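Pseudoperoxidase (Leishmania major, PDB 5VIA) binds heme b with two axial protein ligands on its iron and is a pseudoperoxidase of the peroxidase family. Local coordinates at residues A70-M73 against N74-S78; S173-T177 against G178-T182; K210-A213 against T214-T218; A242-E245 against L246-N249. One frame throughout, in Å; residues are numbered along the deposited sequence.

Contact 1. Residues A70-M73 against N74-S78; sequences AGIM and NYLSS
Asn74, Tyr75, Leu76 and Ser77 each give their backbone N-H to the carbonyl four residues earlier, a textbook example of alpha-helical pairing. Asn74 N reaches Ala70 O at 2.9 Å and Tyr75 N reaches Gly71 O at 3.1 Å. The straightest of the four is Leu76 N to Ile72 O, 2.8 Å with an N-H...O angle of 167°; Ser77 N completes the set on Met73 O at 2.9 Å. The amide of Asn74 folds back beside the Ala70 carbonyl, but its ND2, 3.1 Å from Ala70 O, is badly angled for a bond. Tyr75 behaves differently: with CG anti to the backbone N (chi1 176°), its ring swings away from the preceding turn. On the buried side Ile72 and Leu76 run alongside each other in the same direction, CG2 of Ile72 lying 4.2 Å from CD1 of Leu76. Farther along, Tyr75 O is hydrogen-bonded to Thr79 OG1, and Ser77 OG finds a weak hydrogen bond with Thr85 OG1. This part of helix 67-79 is wedged among three others: Ile72 rests on Phe27 of helix 16-29 and Leu33 of helix 33-49, while Met73 and Leu76 pack against Ala92 of helix 85-99.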
loop_
_atom_site.group_PDB
_atom_site.type_symbol
_atom_site.label_atom_id
_atom_site.label_comp_id
_atom_site.label_asym_id
_atom_site.label_seq_id
_atom_site.Cartn_x
_atom_site.Cartn_y
_atom_site.Cartn_z
ATOM N N ALA A 70 4.436 -13.306 3.791
ATOM C CA ALA A 70 3.793 -14.590 3.550
ATOM C C ALA A 70 4.019 -15.504 4.744
ATOM O O ALA A 70 3.167 -16.331 5.066
ATOM C CB ALA A 70 4.315 -15.226 2.283
ATOM N N GLY A 71 5.175 -15.353 5.389
ATOM C CA GLY A 71 5.452 -16.029 6.645
ATOM C C GLY A 71 4.397 -15.731 7.706
ATOM O O GLY A 71 3.860 -16.650 8.323
ATOM N N ILE A 72 4.096 -14.453 7.922
ATOM C CA ILE A 72 3.078 -14.066 8.900
ATOM C C ILE A 72 1.671 -14.545 8.494
ATOM O O ILE A 72 0.899 -15.024 9.329
ATOM C CB ILE A 72 3.092 -12.532 9.147
ATOM C CG1 ILE A 72 4.415 -12.116 9.814
ATOM C CG2 ILE A 72 1.899 -12.092 10.008
ATOM C CD1 ILE A 72 4.436 -10.674 10.320
ATOM N N MET A 73 1.351 -14.423 7.208
ATOM C CA MET A 73 0.067 -14.871 6.686
ATOM C C MET A 73 -0.142 -16.355 6.927
ATOM O O MET A 73 -1.249 -16.783 7.262
ATOM C CB MET A 73 -0.022 -14.599 5.185
ATOM C CG MET A 73 0.167 -13.156 4.787
ATOM S SD MET A 73 -1.182 -12.106 5.344
ATOM C CE MET A 73 -0.897 -10.645 4.340
ATOM N N ASN A 74 0.922 -17.139 6.749
ATOM C CA ASN A 74 0.867 -18.569 7.017
ATOM C C ASN A 74 0.643 -18.842 8.500
ATOM O O ASN A 74 -0.063 -19.785 8.862
ATOM C CB ASN A 74 2.145 -19.279 6.534
ATOM C CG ASN A 74 2.309 -19.240 5.015
ATOM O OD1 ASN A 74 1.332 -19.090 4.273
ATOM N ND2 ASN A 74 3.553 -19.373 4.550
ATOM N N TYR A 75 1.251 -18.022 9.357
ATOM C CA TYR A 75 1.047 -18.162 10.796
ATOM C C TYR A 75 -0.400 -17.861 11.159
ATOM O O TYR A 75 -1.028 -18.615 11.897
ATOM C CB TYR A 75 1.971 -17.249 11.603
ATOM C CG TYR A 75 1.686 -17.317 13.087
ATOM C CD1 TYR A 75 2.194 -18.349 13.859
ATOM C CD2 TYR A 75 0.897 -16.357 13.713
ATOM C CE1 TYR A 75 1.930 -18.425 15.205
ATOM C CE2 TYR A 75 0.626 -16.429 15.067
ATOM C CZ TYR A 75 1.148 -17.463 15.803
ATOM O OH TYR A 75 0.886 -17.547 17.153
ATOM N N LEU A 76 -0.918 -16.748 10.647
ATOM C CA LEU A 76 -2.297 -16.356 10.925
ATOM C C LEU A 76 -3.302 -17.402 10.430
ATOM O O LEU A 76 -4.240 -17.757 11.149
ATOM C CB LEU A 76 -2.595 -14.979 10.341
ATOM C CG LEU A 76 -1.917 -13.778 11.011
ATOM C CD1 LEU A 76 -2.231 -12.495 10.268
ATOM C CD2 LEU A 76 -2.340 -13.656 12.465
ATOM N N SER A 77 -3.089 -17.914 9.219
ATOM C CA SER A 77 -3.945 -18.966 8.669
ATOM C C SER A 77 -3.921 -20.277 9.465
ATOM O O SER A 77 -4.960 -20.922 9.627
ATOM C CB SER A 77 -3.592 -19.230 7.206
ATOM O OG SER A 77 -3.959 -18.124 6.400
ATOM N N SER A 78 -2.747 -20.682 9.945
ATOM C CA SER A 78 -2.655 -21.860 10.807
ATOM C C SER A 78 -3.364 -21.611 12.132
ATOM O O SER A 78 -4.075 -22.475 12.644
ATOM C CB SER A 78 -1.195 -22.235 11.070
ATOM O OG SER A 78 -0.596 -22.820 9.927
#

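Contact 2. Residues S173-T177 against G178-T182; sequences SATHT and GRRYT. With HEM (protoporphyrin IX containing Fe), chain B.
The hydroxyl of Thr175 reaches forward to the backbone of Gly178, three residues on, so that a side chain rather than a carbonyl closes this turn. Gly178 N donates to Thr175 OG1 at 2.8 Å, though the bond is bent, with an N-H...O angle of 134°. Thr175 makes it possible by placing OG1 between its own backbone N and carbonyl carbon (chi1 59°). Gly178 itself has a positive phi of 95°, and at its backbone angles a CB would collide with Thr177 O. The methyl of Thr175 makes a different contact: CG2 packs 3.6 Å from CG of Arg180, the two side chains crossing almost perpendicularly, while the far end of Arg180 forms a salt bridge through NH1 with Glu163. Tyr181 OH lies over one face of that guanidinium. A second link runs through a water, which is hydrogen-bonded to Thr177 OG1 at 2.7 Å and donates to Arg179 O at 2.8 Å. Between the two threonines, His176 leads away from the turn and directs its ring edge at the porphyrin, CE1 coming 3.4 Å from C1A of the heme. Its ring is also stacked with His159, an axial ligand of the iron. The loop thus forms part of the heme pocket, with His176 lying against both the porphyrin and the iron's histidine ligand, probably the counterpart of the proximal histidine of peroxidases.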
loop_
_atom_site.group_PDB
_atom_site.type_symbol
_atom_site.label_atom_id
_atom_site.label_comp_id
_atom_site.label_asym_id
_atom_site.label_seq_id
_atom_site.Cartn_x
_atom_site.Cartn_y
_atom_site.Cartn_z
ATOM N N SER A 173 17.985 1.545 2.352
ATOM C CA SER A 173 18.318 2.736 3.152
ATOM C C SER A 173 17.719 4.015 2.580
ATOM O O SER A 173 18.379 5.053 2.505
ATOM C CB SER A 173 19.831 2.911 3.305
ATOM O OG SER A 173 20.420 1.765 3.882
ATOM N N ALA A 174 16.467 3.929 2.168
ATOM C CA ALA A 174 15.746 5.087 1.670
ATOM C C ALA A 174 14.291 4.889 2.039
ATOM O O ALA A 174 13.850 3.754 2.211
ATOM C CB ALA A 174 15.897 5.198 0.171
ATOM N N THR A 175 13.557 5.990 2.180
ATOM C CA THR A 175 12.123 5.953 2.454
ATOM C C THR A 175 11.503 7.016 1.573
ATOM O O THR A 175 12.232 7.731 0.897
ATOM C CB THR A 175 11.831 6.241 3.931
ATOM O OG1 THR A 175 12.355 7.528 4.283
ATOM C CG2 THR A 175 12.501 5.188 4.808
ATOM N N HIS A 176 10.177 7.121 1.548
ATOM C CA HIS A 176 9.541 8.181 0.779
ATOM C C HIS A 176 9.672 9.551 1.458
ATOM O O HIS A 176 9.850 10.573 0.779
ATOM C CB HIS A 176 8.053 7.881 0.563
ATOM C CG HIS A 176 7.785 6.864 -0.501
ATOM N ND1 HIS A 176 7.433 5.561 -0.219
ATOM C CD2 HIS A 176 7.805 6.963 -1.852
ATOM C CE1 HIS A 176 7.244 4.902 -1.349
ATOM N NE2 HIS A 176 7.466 5.730 -2.355
ATOM N N THR A 177 9.562 9.579 2.788
ATOM C CA THR A 177 9.432 10.849 3.513
ATOM C C THR A 177 10.433 11.039 4.647
ATOM O O THR A 177 10.380 12.045 5.358
ATOM C CB THR A 177 8.014 11.022 4.107
ATOM O OG1 THR A 177 7.847 10.132 5.221
ATOM C CG2 THR A 177 6.957 10.736 3.064
ATOM N N GLY A 178 11.340 10.085 4.829
ATOM C CA GLY A 178 12.357 10.237 5.856
ATOM C C GLY A 178 11.979 9.567 7.165
ATOM O O GLY A 178 12.778 9.538 8.114
ATOM N N ARG A 179 10.761 9.029 7.217
ATOM C CA ARG A 179 10.279 8.324 8.402
ATOM C C ARG A 179 9.574 7.038 8.006
ATOM O O ARG A 179 9.180 6.856 6.844
ATOM C CB ARG A 179 9.346 9.206 9.241
ATOM C CG ARG A 179 10.019 10.434 9.806
ATOM C CD ARG A 179 9.188 11.077 10.900
ATOM N NE ARG A 179 9.791 12.331 11.351
ATOM C CZ ARG A 179 9.116 13.321 11.931
ATOM N NH1 ARG A 179 7.808 13.207 12.137
ATOM N NH2 ARG A 179 9.746 14.429 12.300
ATOM N N ARG A 180 9.410 6.147 8.978
ATOM C CA ARG A 180 8.971 4.787 8.683
ATOM C C ARG A 180 7.782 4.286 9.498
ATOM O O ARG A 180 7.110 3.354 9.082
ATOM C CB ARG A 180 10.140 3.823 8.918
ATOM C CG ARG A 180 11.319 4.070 8.016
ATOM C CD ARG A 180 12.382 3.030 8.219
ATOM N NE ARG A 180 13.072 3.212 9.483
ATOM C CZ ARG A 180 13.978 2.360 9.947
ATOM N NH1 ARG A 180 14.274 1.271 9.241
ATOM N NH2 ARG A 180 14.574 2.584 11.107
ATOM N N TYR A 181 7.539 4.869 10.665
ATOM C CA TYR A 181 6.668 4.199 11.631
ATOM C C TYR A 181 5.351 4.880 12.014
ATOM O O TYR A 181 4.638 4.355 12.862
ATOM C CB TYR A 181 7.458 3.817 12.887
ATOM C CG TYR A 181 8.609 2.871 12.602
ATOM C CD1 TYR A 181 8.378 1.612 12.049
ATOM C CD2 TYR A 181 9.918 3.237 12.885
ATOM C CE1 TYR A 181 9.431 0.736 11.793
ATOM C CE2 TYR A 181 10.967 2.375 12.638
ATOM C CZ TYR A 181 10.718 1.128 12.086
ATOM O OH TYR A 181 11.774 0.274 11.833
ATOM N N THR A 182 5.007 6.007 11.384
ATOM C CA THR A 182 3.708 6.657 11.650
ATOM C C THR A 182 2.940 6.908 10.355
ATOM O O THR A 182 3.398 7.674 9.490
ATOM C CB THR A 182 3.877 7.977 12.425
ATOM O OG1 THR A 182 4.629 7.731 13.622
ATOM C CG2 THR A 182 2.542 8.545 12.822
HETATM C CHA HEM B . 6.442 1.097 -1.010
HETATM C CHB HEM B . 5.747 3.249 -5.327
HETATM C CHC HEM B . 0.969 2.757 -4.622
HETATM C CHD HEM B . 1.679 1.302 -0.023
HETATM C C1A HEM B . 6.640 1.642 -2.255
HETATM C C2A HEM B . 7.923 1.720 -2.916
HETATM C C3A HEM B . 7.747 2.300 -4.100
HETATM C C4A HEM B . 6.330 2.627 -4.239
HETATM C CMA HEM B . 8.841 2.589 -5.143
HETATM C CAA HEM B . 9.251 1.167 -2.353
HETATM C CBA HEM B . 9.133 -0.355 -2.564
HETATM C CGA HEM B . 10.341 -1.118 -2.068
HETATM O O1A HEM B . 11.455 -0.885 -2.598
HETATM O O2A HEM B . 10.181 -1.987 -1.167
HETATM C C1B HEM B . 4.386 3.293 -5.550
HETATM C C2B HEM B . 3.708 3.833 -6.706
HETATM C C3B HEM B . 2.385 3.686 -6.541
HETATM C C4B HEM B . 2.170 3.078 -5.229
HETATM C CMB HEM B . 4.414 4.432 -7.933
HETATM C CAB HEM B . 1.335 4.146 -7.584
HETATM C CBB HEM B . 0.137 3.562 -7.695
HETATM C C1C HEM B . 0.732 2.334 -3.326
HETATM C C2C HEM B . -0.579 2.126 -2.697
HETATM C C3C HEM B . -0.365 1.716 -1.416
HETATM C C4C HEM B . 1.074 1.661 -1.208
HETATM C CMC HEM B . -1.933 2.336 -3.430
HETATM C CAC HEM B . -1.324 1.318 -0.271
HETATM C CBC HEM B . -2.648 1.180 -0.433
HETATM C C1D HEM B . 3.029 1.125 0.158
HETATM C C2D HEM B . 3.660 0.726 1.400
HETATM C C3D HEM B . 5.151 0.665 1.094
HETATM C C4D HEM B . 5.267 1.033 -0.303
HETATM C CMD HEM B . 2.973 0.425 2.749
HETATM C CAD HEM B . 6.287 0.264 2.070
HETATM C CBD HEM B . 6.391 -1.262 1.950
HETATM C CGD HEM B . 7.494 -1.818 2.819
HETATM O O1D HEM B . 7.829 -3.031 2.669
HETATM O O2D HEM B . 8.034 -1.045 3.649
HETATM N NA HEM B . 5.683 2.213 -3.087
HETATM N NB HEM B . 3.424 2.853 -4.667
HETATM N NC HEM B . 1.718 2.041 -2.379
HETATM N ND HEM B . 4.005 1.310 -0.818
HETATM FE FE HEM B . 3.735 2.060 -2.777
HETATM O O HOH W 1 8.066 7.589 4.362
#

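Contact 3. Residues K210-A213 against T214-T218; sequences KEVA and TLPQT
From Val212 to Pro216 the backbone is largely extended, broken by a bend at Ala213, whose helical phi and psi turn the chain enough to bring Leu215 and Pro216 back toward Val212. The side chain of Val212 carries the contact. Its CG1, anti to the backbone N (chi1 -176°), is the branch facing onward along the chain and meets three neighbours in succession. It lies 3.5 Å from Thr214 O, 3.8 Å from CD2 of Leu215 and, more loosely, 4.3 Å from CD of Pro216. Leu215 arrives from across rather than alongside: the two side chains meet at about a right angle, and the same CD2 methyl also comes 4.0 Å from CB of Val212. Although Leu215 does not aim its CB at Val212, the end of its side chain draws nearer, so one methyl does the touching. Ala213 and Thr214, at the crest of the bend, are exposed.

Several polar groups find partners outside the turn. Val212 O accepts a hydrogen bond from Arg205 NH2, while Asp57 holds the other end of the segment, taking Gln217 N on OD2 and bonding Thr218 OG1 through OD1. Pro216 packs on Val56 and Asp57, with its side chain about 7 Å from the heme. Among the side chains the contact is apolar, van der Waals packing of Val212 CG1 on a leucine methyl and a proline ring carbon, and it sets no direction; the directional bonds are those that tie the loop to Arg205 and Asp57.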
loop_
_atom_site.group_PDB
_atom_site.type_symbol
_atom_site.label_atom_id
_atom_site.label_comp_id
_atom_site.label_asym_id
_atom_site.label_seq_id
_atom_site.Cartn_x
_atom_site.Cartn_y
_atom_site.Cartn_z
ATOM N N LYS A 210 19.915 -7.921 -7.915
ATOM C CA LYS A 210 19.767 -8.783 -9.087
ATOM C C LYS A 210 18.336 -9.246 -9.339
ATOM O O LYS A 210 18.015 -9.619 -10.461
ATOM C CB LYS A 210 20.675 -10.010 -8.969
ATOM C CG LYS A 210 22.158 -9.704 -8.974
ATOM C CD LYS A 210 22.958 -10.864 -8.396
ATOM C CE LYS A 210 24.044 -11.319 -9.342
ATOM N NZ LYS A 210 23.461 -11.963 -10.554
ATOM N N GLU A 211 17.486 -9.236 -8.310
ATOM C CA GLU A 211 16.091 -9.656 -8.465
ATOM C C GLU A 211 15.279 -8.630 -9.253
ATOM O O GLU A 211 14.177 -8.925 -9.734
ATOM C CB GLU A 211 15.422 -9.861 -7.103
ATOM C CG GLU A 211 15.771 -11.151 -6.376
ATOM C CD GLU A 211 14.755 -11.466 -5.287
ATOM O OE1 GLU A 211 13.546 -11.182 -5.497
ATOM O OE2 GLU A 211 15.162 -11.993 -4.229
ATOM N N VAL A 212 15.811 -7.417 -9.361
ATOM C CA VAL A 212 15.153 -6.360 -10.119
ATOM C C VAL A 212 15.734 -6.386 -11.530
ATOM O O VAL A 212 16.837 -5.896 -11.776
ATOM C CB VAL A 212 15.323 -4.991 -9.432
ATOM C CG1 VAL A 212 14.549 -3.903 -10.168
ATOM C CG2 VAL A 212 14.849 -5.081 -7.990
ATOM N N ALA A 213 14.985 -6.997 -12.444
ATOM C CA ALA A 213 15.477 -7.313 -13.782
ATOM C C ALA A 213 15.818 -6.050 -14.548
ATOM O O ALA A 213 16.834 -5.980 -15.241
ATOM C CB ALA A 213 14.425 -8.122 -14.539
ATOM N N THR A 214 14.939 -5.063 -14.435
ATOM C CA THR A 214 15.143 -3.771 -15.061
ATOM C C THR A 214 15.034 -2.696 -13.979
ATOM O O THR A 214 13.986 -2.523 -13.360
ATOM C CB THR A 214 14.138 -3.539 -16.226
ATOM O OG1 THR A 214 14.193 -2.172 -16.655
ATOM C CG2 THR A 214 12.712 -3.887 -15.802
ATOM N N LEU A 215 16.134 -1.999 -13.723
ATOM C CA LEU A 215 16.159 -1.012 -12.644
ATOM C C LEU A 215 15.291 0.193 -12.986
ATOM O O LEU A 215 15.221 0.603 -14.145
ATOM C CB LEU A 215 17.599 -0.591 -12.347
ATOM C CG LEU A 215 18.431 -1.746 -11.794
ATOM C CD1 LEU A 215 19.878 -1.374 -11.684
ATOM C CD2 LEU A 215 17.895 -2.157 -10.438
ATOM N N PRO A 216 14.622 0.765 -11.978
ATOM C CA PRO A 216 13.696 1.866 -12.259
ATOM C C PRO A 216 14.425 3.123 -12.729
ATOM O O PRO A 216 15.570 3.390 -12.311
ATOM C CB PRO A 216 12.983 2.089 -10.916
ATOM C CG PRO A 216 13.837 1.472 -9.891
ATOM C CD PRO A 216 14.618 0.374 -10.558
ATOM N N GLN A 217 13.770 3.880 -13.605
ATOM C CA GLN A 217 14.388 5.032 -14.244
ATOM C C GLN A 217 13.690 6.333 -13.882
ATOM O O GLN A 217 14.160 7.410 -14.241
ATOM C CB GLN A 217 14.362 4.854 -15.763
ATOM C CG GLN A 217 14.945 3.538 -16.271
ATOM C CD GLN A 217 14.937 3.449 -17.793
ATOM O OE1 GLN A 217 14.253 4.222 -18.468
ATOM N NE2 GLN A 217 15.697 2.504 -18.337
ATOM N N THR A 218 12.568 6.233 -13.175
ATOM C CA THR A 218 11.747 7.401 -12.896
ATOM C C THR A 218 11.803 7.789 -11.426
ATOM O O THR A 218 11.040 8.647 -10.975
ATOM C CB THR A 218 10.263 7.148 -13.261
ATOM O OG1 THR A 218 9.664 6.361 -12.233
ATOM C CG2 THR A 218 10.156 6.408 -14.591
#

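Contact 4. Residues A242-E245 against L246-N249; sequences AELE and LLKN
The carboxylate of Glu245 meets the aliphatic part of Lys248, whose CD, CE and NZ all lie on one side of its plane, displaced beyond the oxygens instead of sitting over the centre. OE1 makes the approach, 3.2 Å from Lys248 CD. Glu245 is bent at chi2 (-58°), which brings its end back toward the following turn, where the two side chains run side by side in the same direction. Opposite charge probably favours the pairing, though it is not a salt bridge: Glu245 OE2 and Lys248 NZ remain 4.1 Å apart, and OE2 has a long, weak ion pair with Arg220. The ammonium group is instead held by a water, which accepts from Lys248 NZ at 3.1 Å and donates to Leu244 O at 2.9 Å.

Beneath these side chains the helix tightens. Leu246 N still bonds weakly to Ala242 O at 3.3 Å, but Leu247 N turns to Leu244 O and Lys248 N to Glu245 O, each at 3.0 Å, the three-residue spacing of a 3-10 turn.

Glu243 points elsewhere: OE1 is hydrogen-bonded to His159 ND1 and Tyr187 OH, recalling the carboxylate behind the proximal histidine of heme peroxidases. Asn249 N-caps helix 250-261, its OD1 bonded to Trp252 N and to Thr251 OG1. The turn thus joins helix 241-245 to helix 250-261, with Leu246 against Ile137 of helix 137-142 and Leu244 and Leu247 against Leu191 of helix 186-194.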
loop_
_atom_site.group_PDB
_atom_site.type_symbol
_atom_site.label_atom_id
_atom_site.label_comp_id
_atom_site.label_asym_id
_atom_site.label_seq_id
_atom_site.Cartn_x
_atom_site.Cartn_y
_atom_site.Cartn_z
ATOM N N ALA A 242 6.278 10.083 -11.293
ATOM C CA ALA A 242 4.822 10.132 -11.498
ATOM C C ALA A 242 4.046 10.680 -10.293
ATOM O O ALA A 242 3.056 11.403 -10.457
ATOM C CB ALA A 242 4.305 8.757 -11.872
ATOM N N GLU A 243 4.478 10.327 -9.088
ATOM C CA GLU A 243 3.849 10.830 -7.868
ATOM C C GLU A 243 4.051 12.340 -7.733
ATOM O O GLU A 243 3.178 13.054 -7.226
ATOM C CB GLU A 243 4.426 10.101 -6.649
ATOM C CG GLU A 243 3.448 9.237 -5.888
ATOM C CD GLU A 243 4.121 8.361 -4.844
ATOM O OE1 GLU A 243 3.921 8.595 -3.625
ATOM O OE2 GLU A 243 4.834 7.415 -5.248
ATOM N N LEU A 244 5.209 12.822 -8.187
ATOM C CA LEU A 244 5.523 14.246 -8.159
ATOM C C LEU A 244 4.826 15.018 -9.280
ATOM O O LEU A 244 4.410 16.167 -9.090
ATOM C CB LEU A 244 7.045 14.453 -8.249
ATOM C CG LEU A 244 7.852 13.892 -7.078
ATOM C CD1 LEU A 244 9.348 13.870 -7.381
ATOM C CD2 LEU A 244 7.578 14.721 -5.837
ATOM N N GLU A 245 4.706 14.401 -10.452
ATOM C CA GLU A 245 4.137 15.103 -11.598
ATOM C C GLU A 245 2.658 15.392 -11.373
ATOM O O GLU A 245 2.114 16.351 -11.917
ATOM C CB GLU A 245 4.364 14.321 -12.895
ATOM C CG GLU A 245 5.813 14.366 -13.396
ATOM C CD GLU A 245 6.320 15.781 -13.656
ATOM O OE1 GLU A 245 5.722 16.499 -14.487
ATOM O OE2 GLU A 245 7.330 16.178 -13.034
ATOM N N LEU A 246 2.021 14.575 -10.541
ATOM C CA LEU A 246 0.622 14.780 -10.184
ATOM C C LEU A 246 0.412 16.066 -9.376
ATOM O O LEU A 246 -0.679 16.638 -9.391
ATOM C CB LEU A 246 0.087 13.554 -9.448
ATOM C CG LEU A 246 -0.056 12.347 -10.378
ATOM C CD1 LEU A 246 -0.569 11.130 -9.651
ATOM C CD2 LEU A 246 -0.974 12.685 -11.540
ATOM N N LEU A 247 1.463 16.536 -8.702
ATOM C CA LEU A 247 1.427 17.832 -8.014
ATOM C C LEU A 247 1.213 18.994 -8.981
ATOM O O LEU A 247 0.921 20.115 -8.556
ATOM C CB LEU A 247 2.702 18.054 -7.189
ATOM C CG LEU A 247 2.875 17.081 -6.023
ATOM C CD1 LEU A 247 4.160 17.335 -5.266
ATOM C CD2 LEU A 247 1.688 17.169 -5.092
ATOM N N LYS A 248 1.362 18.726 -10.278
ATOM C CA LYS A 248 1.147 19.737 -11.309
ATOM C C LYS A 248 -0.304 19.748 -11.776
ATOM O O LYS A 248 -0.779 20.737 -12.334
ATOM C CB LYS A 248 2.075 19.496 -12.498
ATOM C CG LYS A 248 3.524 19.865 -12.242
ATOM C CD LYS A 248 4.440 19.043 -13.134
ATOM C CE LYS A 248 5.787 19.718 -13.321
ATOM N NZ LYS A 248 6.429 20.024 -12.014
ATOM N N ASN A 249 -1.003 18.640 -11.563
ATOM C CA ASN A 249 -2.427 18.600 -11.858
ATOM C C ASN A 249 -3.218 19.366 -10.801
ATOM O O ASN A 249 -3.050 19.141 -9.600
ATOM C CB ASN A 249 -2.930 17.164 -11.958
ATOM C CG ASN A 249 -4.432 17.090 -12.138
ATOM O OD1 ASN A 249 -5.168 16.742 -11.208
ATOM N ND2 ASN A 249 -4.901 17.435 -13.338
HETATM O O HOH W 2 6.350 18.281 -9.437
#

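Overall arrangement
The four contacts follow one another along one peroxidase-family chain, yet they spread widely through the fold. Contact 1, on helix 67-79, and contact 4, at the end of helix 241-245, lie on opposite sides of the chain's centre with their own centres about 37 Å apart. Contacts 2 and 3 occupy loops and are separated by about 21 Å between centres. Only contacts 2 and 4 touch, where His176 NE2 comes 4.3 Å from Glu243 OE2; both residues also meet the axial ligand His159. Segments distant in sequence thereby converge on one side of the heme, while contact 1 lies farther out, where helix 67-79 packs on helices 16-29, 33-49 and 85-99.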